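Local coordinates for single-stranded DNA-binding protein DdrB (Deinococcus radiodurans, PDB 4NOE), which binds single-stranded DNA and assists the accurate annealing of complementary strands in the DNA damage response, at a contact of chain A with DNA and the interface of chains A and B. Numbering follows the deposited sequence. Chains: chain A/B, Single-stranded DNA-binding protein DdrB.

Contact 1: a contact of chain A with DNA. Residues chain A 89, 91, 106, 108, 123-124, 127, 129. With nucleotides of chain C.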
# COMPACT_ATOMS: atom_id res chain seq x y z
N ARG A 89 -7.79 3.55 -30.79
CA ARG A 89 -6.36 3.77 -30.90
C ARG A 89 -5.72 2.69 -31.77
O ARG A 89 -5.92 1.49 -31.54
CB ARG A 89 -5.72 3.82 -29.50
CG ARG A 89 -6.48 4.77 -28.52
CD ARG A 89 -5.97 4.72 -27.08
NE ARG A 89 -6.89 5.34 -26.12
CZ ARG A 89 -6.95 6.65 -25.84
NH1 ARG A 89 -6.14 7.50 -26.47
NH2 ARG A 89 -7.80 7.10 -24.94
N LEU A 91 -2.67 0.66 -32.66
CA LEU A 91 -1.37 0.27 -32.14
C LEU A 91 -0.65 -0.42 -33.29
O LEU A 91 -1.01 -1.54 -33.69
CB LEU A 91 -1.54 -0.66 -30.93
CG LEU A 91 -2.55 -0.16 -29.89
CD1 LEU A 91 -2.60 -1.06 -28.64
CD2 LEU A 91 -2.26 1.29 -29.51
N LYS A 106 -7.20 -0.67 -30.20
CA LYS A 106 -7.64 -0.67 -28.82
C LYS A 106 -8.61 0.47 -28.55
O LYS A 106 -8.41 1.60 -29.02
CB LYS A 106 -6.42 -0.60 -27.88
CG LYS A 106 -6.78 -0.57 -26.38
CD LYS A 106 -5.53 -0.74 -25.50
CE LYS A 106 -5.96 -1.06 -24.07
NZ LYS A 106 -4.84 -1.04 -23.11
N SER A 108 -10.00 2.53 -25.47
CA SER A 108 -9.69 2.83 -24.07
C SER A 108 -9.90 4.32 -23.77
O SER A 108 -9.93 5.16 -24.69
CB SER A 108 -8.24 2.46 -23.74
OG SER A 108 -7.35 3.38 -24.37
N ALA A 123 0.58 3.76 -17.49
CA ALA A 123 1.27 3.97 -18.76
C ALA A 123 2.31 5.08 -18.64
O ALA A 123 2.52 5.62 -17.56
CB ALA A 123 0.27 4.33 -19.81
N ASP A 124 2.92 5.44 -19.77
CA ASP A 124 3.89 6.55 -19.81
C ASP A 124 3.31 7.86 -19.28
O ASP A 124 2.14 8.16 -19.52
CB ASP A 124 4.37 6.79 -21.24
CG ASP A 124 5.08 5.59 -21.84
OD1 ASP A 124 6.06 5.13 -21.23
OD2 ASP A 124 4.65 5.12 -22.91
N ILE A 127 0.09 8.51 -16.77
CA ILE A 127 -1.29 8.38 -17.23
C ILE A 127 -1.80 6.97 -16.93
O ILE A 127 -1.04 6.00 -17.02
CB ILE A 127 -1.38 8.67 -18.74
CG1 ILE A 127 -0.91 10.11 -19.02
CG2 ILE A 127 -2.81 8.48 -19.27
CD1 ILE A 127 -0.86 10.44 -20.52
N TYR A 129 -4.89 4.22 -18.11
CA TYR A 129 -5.97 3.95 -19.05
C TYR A 129 -6.91 2.87 -18.52
O TYR A 129 -6.53 2.06 -17.68
CB TYR A 129 -5.38 3.52 -20.38
CG TYR A 129 -4.60 4.60 -21.07
CD1 TYR A 129 -5.22 5.48 -21.94
CD2 TYR A 129 -3.24 4.75 -20.84
CE1 TYR A 129 -4.50 6.48 -22.57
CE2 TYR A 129 -2.52 5.74 -21.45
CZ TYR A 129 -3.16 6.60 -22.31
OH TYR A 129 -2.44 7.59 -22.93
P DT C 2 2.19 3.69 -26.59
OP1 DT C 2 2.83 4.17 -27.77
OP2 DT C 2 2.80 3.98 -25.36
O5' DT C 2 0.69 4.18 -26.56
C5' DT C 2 -0.16 4.13 -27.72
C4' DT C 2 -1.60 4.41 -27.38
O4' DT C 2 -2.14 3.39 -26.52
C3' DT C 2 -1.87 5.74 -26.68
O3' DT C 2 -2.96 6.41 -27.28
C2' DT C 2 -2.22 5.34 -25.26
C1' DT C 2 -2.84 3.97 -25.45
N1 DT C 2 -2.72 3.09 -24.29
C2 DT C 2 -3.83 2.43 -23.85
O2 DT C 2 -4.91 2.54 -24.38
N3 DT C 2 -3.63 1.63 -22.76
C4 DT C 2 -2.45 1.43 -22.08
O4 DT C 2 -2.42 0.68 -21.14
C5 DT C 2 -1.32 2.16 -22.60
C7 DT C 2 0.01 1.98 -21.94
C6 DT C 2 -1.51 2.95 -23.65
P DG C 3 -2.81 7.22 -28.62
OP1 DG C 3 -4.10 7.31 -29.23
OP2 DG C 3 -1.70 6.70 -29.34
O5' DG C 3 -2.28 8.63 -28.15
C5' DG C 3 -3.10 9.59 -27.50
C4' DG C 3 -2.92 9.45 -26.01
O4' DG C 3 -1.55 9.63 -25.65
C3' DG C 3 -3.68 10.45 -25.15
O3' DG C 3 -4.97 9.92 -24.93
C2' DG C 3 -2.88 10.39 -23.88
C1' DG C 3 -1.47 10.29 -24.41
N9 DG C 3 -0.95 11.62 -24.66
C8 DG C 3 -1.56 12.60 -25.40
N7 DG C 3 -0.91 13.73 -25.40
C5 DG C 3 0.19 13.48 -24.59
C6 DG C 3 1.27 14.31 -24.24
O6 DG C 3 1.47 15.48 -24.57
N1 DG C 3 2.17 13.66 -23.41
C2 DG C 3 2.05 12.37 -22.97
N2 DG C 3 3.01 11.93 -22.16
N3 DG C 3 1.05 11.57 -23.30
C4 DG C 3 0.17 12.19 -24.11
P DC C 4 -6.13 10.83 -24.72
OP1 DC C 4 -7.32 10.12 -24.93
OP2 DC C 4 -5.86 12.04 -25.45
O5' DC C 4 -6.09 11.14 -23.17
C5' DC C 4 -5.81 10.15 -22.20
C4' DC C 4 -5.83 10.78 -20.84
O4' DC C 4 -4.56 11.42 -20.63
C3' DC C 4 -6.88 11.86 -20.69
O3' DC C 4 -8.03 11.27 -20.10
C2' DC C 4 -6.19 12.91 -19.84
C1' DC C 4 -4.69 12.63 -19.95
N1 DC C 4 -3.86 13.61 -20.65
C2 DC C 4 -2.57 13.86 -20.19
O2 DC C 4 -2.19 13.31 -19.16
N3 DC C 4 -1.78 14.71 -20.87
C4 DC C 4 -2.22 15.28 -21.99
N4 DC C 4 -1.40 16.11 -22.63
C5 DC C 4 -3.52 15.01 -22.51
C6 DC C 4 -4.30 14.18 -21.81
O HOH W 1 1.74 4.58 -23.18
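Strands 84-91, 104-110 and 128-131 of chain A, with the turn around 3-10 helix 124-126, form the surface on which this DdrB-family single-stranded DNA-binding protein receives three nucleotides of chain C. Unpaired DT2 lies with its base over one face of the A:Tyr129 ring, the planes 13° apart and the centroids 3.9 Å distant. The phenol CZ runs on beneath the DT2 sugar, 3.3 Å from C2'. At the sugar edge of the base, A:Ser108 OG donates to O2 of DT2 at 2.6 Å. A:Lys106, extended from a CG anti to the backbone N (chi1 179°), brings its amine NZ to 3.0 Å from N3 of DT2; a hydrogen bond there would need one of the two to have lost a proton, and protonation is not seen.

The sugar-phosphate backbone is held by A:Arg89, which spans two successive phosphates. NH1 and NH2 both donate end-on to OP1 of DC4, in the guanidinium plane, NH2 at 3.1 Å; NH1 also makes a longer salt bridge, 3.4 Å, to OP1 of DG3. Rotation of the group is fixed from its other edge, where NE binds A:Ser108 OG at 2.7 Å and NH2 binds the carbonyl O of A:Ser108; A:Tyr129 CE1 covers one face. An alanine in place of A:Arg89 would remove the guanidinium, and would probably loosen the phosphates and leave the A:Ser108 hydroxyl less firmly oriented. Bases of DG3 and DC4 are paired, and A:Ile127 CD1 packs 3.8 Å from C2 of DC4.

Contact 2: the interface of chains A and B. Residues chain A 13-14; chain B 29, 32, 52, 64, 143-144.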
# COMPACT_ATOMS: atom_id res chain seq x y z
N ASP A 13 -29.88 -0.34 -18.47
CA ASP A 13 -29.37 1.02 -18.56
C ASP A 13 -29.58 1.74 -17.23
O ASP A 13 -28.99 2.78 -16.98
CB ASP A 13 -30.10 1.77 -19.67
CG ASP A 13 -31.60 1.69 -19.52
OD1 ASP A 13 -32.13 0.56 -19.30
OD2 ASP A 13 -32.25 2.76 -19.59
N LEU A 14 -30.42 1.17 -16.37
CA LEU A 14 -30.64 1.72 -15.03
C LEU A 14 -29.84 0.95 -13.97
O LEU A 14 -30.01 1.18 -12.76
CB LEU A 14 -32.13 1.68 -14.71
CG LEU A 14 -32.97 2.96 -14.59
CD1 LEU A 14 -32.24 4.23 -14.98
CD2 LEU A 14 -34.30 2.83 -15.35
N LEU B 29 -40.14 -1.03 -15.77
CA LEU B 29 -39.92 0.22 -15.05
C LEU B 29 -40.97 0.47 -13.96
O LEU B 29 -40.64 0.99 -12.88
CB LEU B 29 -39.84 1.42 -16.01
CG LEU B 29 -38.42 1.94 -16.27
CD1 LEU B 29 -37.49 0.80 -16.60
CD2 LEU B 29 -38.37 2.98 -17.37
N GLN B 32 -39.90 -1.50 -11.05
CA GLN B 32 -38.79 -0.88 -10.32
C GLN B 32 -39.28 0.30 -9.49
O GLN B 32 -38.83 0.49 -8.36
CB GLN B 32 -37.68 -0.40 -11.27
CG GLN B 32 -36.82 -1.48 -11.88
CD GLN B 32 -35.72 -0.91 -12.74
OE1 GLN B 32 -34.81 -0.25 -12.24
NE2 GLN B 32 -35.80 -1.13 -14.04
N PHE B 52 -26.77 9.98 -15.77
CA PHE B 52 -28.04 10.33 -16.39
C PHE B 52 -27.89 11.64 -17.18
O PHE B 52 -26.97 12.43 -16.89
CB PHE B 52 -29.12 10.52 -15.31
CG PHE B 52 -29.41 9.27 -14.50
CD1 PHE B 52 -29.65 8.05 -15.12
CD2 PHE B 52 -29.43 9.32 -13.12
CE1 PHE B 52 -29.92 6.91 -14.37
CE2 PHE B 52 -29.70 8.19 -12.36
CZ PHE B 52 -29.95 6.98 -12.98
N LEU B 64 -36.84 4.86 -9.10
CA LEU B 64 -36.28 3.94 -10.10
C LEU B 64 -35.02 3.25 -9.58
O LEU B 64 -34.72 2.12 -9.96
CB LEU B 64 -35.95 4.67 -11.40
CG LEU B 64 -37.12 5.02 -12.33
CD1 LEU B 64 -36.66 5.92 -13.45
CD2 LEU B 64 -37.78 3.74 -12.89
N ARG B 143 -38.85 8.36 -19.94
CA ARG B 143 -39.20 7.31 -18.99
C ARG B 143 -38.46 7.43 -17.65
O ARG B 143 -38.87 6.81 -16.66
CB ARG B 143 -38.95 5.94 -19.62
CG ARG B 143 -37.49 5.68 -19.91
CD ARG B 143 -37.30 4.58 -20.94
NE ARG B 143 -35.89 4.19 -21.01
CZ ARG B 143 -34.97 4.83 -21.73
NH1 ARG B 143 -35.31 5.88 -22.47
NH2 ARG B 143 -33.72 4.40 -21.72
N TYR B 144 -37.39 8.22 -17.59
CA TYR B 144 -36.65 8.38 -16.33
C TYR B 144 -37.37 9.34 -15.39
O TYR B 144 -37.02 9.45 -14.21
CB TYR B 144 -35.21 8.88 -16.55
CG TYR B 144 -34.26 7.87 -17.17
CD1 TYR B 144 -34.61 6.54 -17.29
CD2 TYR B 144 -33.01 8.27 -17.63
CE1 TYR B 144 -33.75 5.63 -17.85
CE2 TYR B 144 -32.14 7.36 -18.20
CZ TYR B 144 -32.52 6.03 -18.31
OH TYR B 144 -31.69 5.10 -18.87
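A:Asp13 and A:Leu14 occupy near-helical backbone positions (phi/psi -68/-15° for the aspartate) in the turn joining strands 6-11 and 17-22, so that this beta-hairpin of the DdrB-like fold presents two successive side chains to chain B. The turn docks on the neighbouring copy in the deposited ten-copy assembly, and probably in the working oligomer. The carboxylate of A:Asp13 has its CG in the crowded position between backbone N and carbonyl carbon and offers one oxygen, OD2, to two donors. The phenol OH of B:Tyr144 donates to it at 2.5 Å, OD2 lying at the edge of the ring and in its plane. B:Arg143 comes tip to tip: its chain is extended from CG to NE, and NH2 forms a salt bridge to OD2 at 3.1 Å. Both donors approach from above the carboxylate plane, the arginine more steeply. The guanidinium charge would favour an ionised carboxylate.

Beside this polar cluster, A:Leu14 pushes its forked end into an apolar pocket of chain B, hiding 97 Å² of its surface. It meets B:Tyr144 tip to tip, CD1 lying above the plane of the ring, over its rim, 3.5 Å from CE1. The same branch is 3.6 Å from CE1 of B:Phe52, whose side chain crosses the leucine at about a right angle. Its twin, CD2, turns towards helix 28-36, where B:Leu29 CD1 lies at 4.0 Å and also crosses squarely. B:Leu64 and B:Gln32 flank the leucine more loosely.

Contact 3: the interface of chains A and B. Residues chain A 12, 16-19, 40; chain B 6-9, 28, 32, 42.
Main-chain hydrogen bonds join strand 17-22 of chain A, antiparallel, to strand 6-11 of chain B. A:Thr19 and B:Gln7 exchange two bonds: A:Thr19 N gives to B:Gln7 O at 2.7 Å, and B:Gln7 N returns one to A:Thr19 O at 3.1 Å, both donors in the carbonyl plane. Further along, B:Glu9 N meets A:Arg17 O at 3.0 Å, nearly along the C=O axis. A side chain then continues the pattern: B:Ser42 OG, anti to its backbone N (chi1 -177°), accepts from A:Arg17 N at 3.0 Å. The same hydroxyl donates to B:Glu9 O at 2.7 Å, which would direct its hydrogen away and leave the oxygen able to accept.

Water 2 bridges A:Arg17 O, A:Thr19 OG1 and B:Gln7 O, tying a threonine hydroxyl to carbonyls on both strands.

Apolar contacts line the sheet's helix-facing side. A:Val18 splits its branches, CG1 lying 3.7 Å from B:Leu6 CD2 in an oblique crossing while CG2 points at B:Leu28. That leucine, its CG anti to the backbone N, also reaches tip to tip with CD2 3.8 Å from A:Trp40 CH2. Within chain A, A:Thr12 CG2 covers one face of the indole. A:Ala16 CB nestles among B:Ser42 CB, B:Ile8 CD1 and the amide end of B:Gln32.

In the deposited assembly, and probably in the working oligomer, the site joins hairpin strands of two copies into one continuous sheet, with chain B's helix 28-36 packed against it.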
# COMPACT_ATOMS: atom_id res chain seq x y z
N THR A 12 -29.31 -3.54 -16.77
CA THR A 12 -29.99 -2.61 -17.67
C THR A 12 -29.30 -1.26 -17.70
O THR A 12 -28.25 -1.05 -17.07
CB THR A 12 -31.48 -2.39 -17.31
OG1 THR A 12 -31.56 -1.62 -16.11
CG2 THR A 12 -32.19 -3.74 -17.13
N ALA A 16 -30.17 -2.17 -13.25
CA ALA A 16 -30.94 -3.28 -12.66
C ALA A 16 -30.51 -4.64 -13.19
O ALA A 16 -30.13 -4.78 -14.36
CB ALA A 16 -32.44 -3.08 -12.84
N ARG A 17 -30.58 -5.64 -12.32
CA ARG A 17 -30.17 -6.99 -12.67
C ARG A 17 -31.38 -7.79 -13.14
O ARG A 17 -32.21 -8.23 -12.34
CB ARG A 17 -29.52 -7.68 -11.46
CG ARG A 17 -28.42 -6.85 -10.82
CD ARG A 17 -27.83 -7.53 -9.57
NE ARG A 17 -26.69 -8.37 -9.90
CZ ARG A 17 -26.79 -9.64 -10.29
NH1 ARG A 17 -25.71 -10.35 -10.57
NH2 ARG A 17 -27.99 -10.20 -10.39
N VAL A 18 -31.46 -7.97 -14.45
CA VAL A 18 -32.65 -8.52 -15.09
C VAL A 18 -32.32 -9.78 -15.89
O VAL A 18 -31.36 -9.81 -16.66
CB VAL A 18 -33.26 -7.46 -16.04
CG1 VAL A 18 -34.30 -8.09 -16.95
CG2 VAL A 18 -33.86 -6.32 -15.23
N THR A 19 -33.12 -10.83 -15.70
CA THR A 19 -32.90 -12.07 -16.44
C THR A 19 -33.96 -12.26 -17.52
O THR A 19 -35.16 -12.07 -17.28
CB THR A 19 -32.89 -13.29 -15.50
OG1 THR A 19 -31.88 -13.10 -14.49
CG2 THR A 19 -32.60 -14.56 -16.28
N TRP A 40 -28.21 -2.26 -22.50
CA TRP A 40 -28.08 -3.31 -21.51
C TRP A 40 -26.78 -4.09 -21.76
O TRP A 40 -26.38 -4.29 -22.90
CB TRP A 40 -29.27 -4.28 -21.54
CG TRP A 40 -30.62 -3.69 -21.22
CD1 TRP A 40 -30.98 -2.37 -21.28
CD2 TRP A 40 -31.79 -4.41 -20.80
NE1 TRP A 40 -32.32 -2.23 -20.94
CE2 TRP A 40 -32.83 -3.46 -20.63
CE3 TRP A 40 -32.07 -5.76 -20.55
CZ2 TRP A 40 -34.12 -3.83 -20.23
CZ3 TRP A 40 -33.35 -6.13 -20.14
CH2 TRP A 40 -34.37 -5.16 -19.99
N LEU B 6 -39.78 -11.64 -17.65
CA LEU B 6 -38.48 -11.23 -17.12
C LEU B 6 -38.44 -11.49 -15.62
O LEU B 6 -39.47 -11.67 -14.97
CB LEU B 6 -38.25 -9.74 -17.35
CG LEU B 6 -38.23 -9.16 -18.76
CD1 LEU B 6 -38.57 -7.70 -18.66
CD2 LEU B 6 -36.87 -9.31 -19.36
N GLN B 7 -37.23 -11.48 -15.07
CA GLN B 7 -37.02 -11.57 -13.64
C GLN B 7 -36.10 -10.43 -13.27
O GLN B 7 -35.15 -10.14 -13.99
CB GLN B 7 -36.35 -12.90 -13.28
CG GLN B 7 -37.29 -14.10 -13.33
CD GLN B 7 -36.58 -15.40 -13.01
OE1 GLN B 7 -36.62 -15.88 -11.88
NE2 GLN B 7 -35.94 -15.98 -14.02
N ILE B 8 -36.41 -9.76 -12.17
CA ILE B 8 -35.53 -8.72 -11.68
C ILE B 8 -35.15 -9.02 -10.24
O ILE B 8 -36.01 -9.32 -9.40
CB ILE B 8 -36.15 -7.31 -11.84
CG1 ILE B 8 -35.28 -6.27 -11.14
CG2 ILE B 8 -37.59 -7.28 -11.33
CD1 ILE B 8 -35.62 -4.83 -11.53
N GLU B 9 -33.85 -8.93 -9.97
CA GLU B 9 -33.33 -9.20 -8.64
C GLU B 9 -33.10 -7.91 -7.88
O GLU B 9 -32.40 -7.01 -8.34
CB GLU B 9 -32.02 -9.99 -8.74
N LEU B 28 -41.59 -3.39 -16.78
CA LEU B 28 -40.32 -3.45 -16.03
C LEU B 28 -40.08 -2.22 -15.16
O LEU B 28 -39.89 -2.35 -13.95
CB LEU B 28 -39.13 -3.68 -16.96
CG LEU B 28 -37.76 -3.67 -16.29
CD1 LEU B 28 -37.69 -4.76 -15.21
CD2 LEU B 28 -36.62 -3.84 -17.30
N GLN B 32 -39.90 -1.50 -11.05
CA GLN B 32 -38.79 -0.88 -10.32
C GLN B 32 -39.28 0.30 -9.49
O GLN B 32 -38.83 0.49 -8.36
CB GLN B 32 -37.68 -0.40 -11.27
CG GLN B 32 -36.82 -1.48 -11.88
CD GLN B 32 -35.72 -0.91 -12.74
OE1 GLN B 32 -34.81 -0.25 -12.24
NE2 GLN B 32 -35.80 -1.13 -14.04
N SER B 42 -31.85 -2.43 -7.16
CA SER B 42 -31.45 -3.53 -8.03
C SER B 42 -30.11 -3.22 -8.63
O SER B 42 -29.93 -2.14 -9.23
CB SER B 42 -32.47 -3.73 -9.13
OG SER B 42 -32.10 -4.85 -9.92
O HOH W 2 -32.43 -11.04 -12.54

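Contacts 2 and 3 belong to one interface between copies, probably that of the working oligomer; the centres of their C-alpha atoms are about 11 Å apart, and they share B:Gln32 on helix 28-36. Contact 2 uses the turn of the chain A hairpin and contact 3 chiefly its second strand, so the same hairpin is held at two places. Contact 1 lies about 33 Å from contact 2 and 34 Å from contact 3, centre to centre of their C-alpha atoms, on other strands of chain A. DNA binding and this joint are therefore spatially separate. Repeated joints among the ten copies could array DNA-binding surfaces along a strand, consistent with annealing.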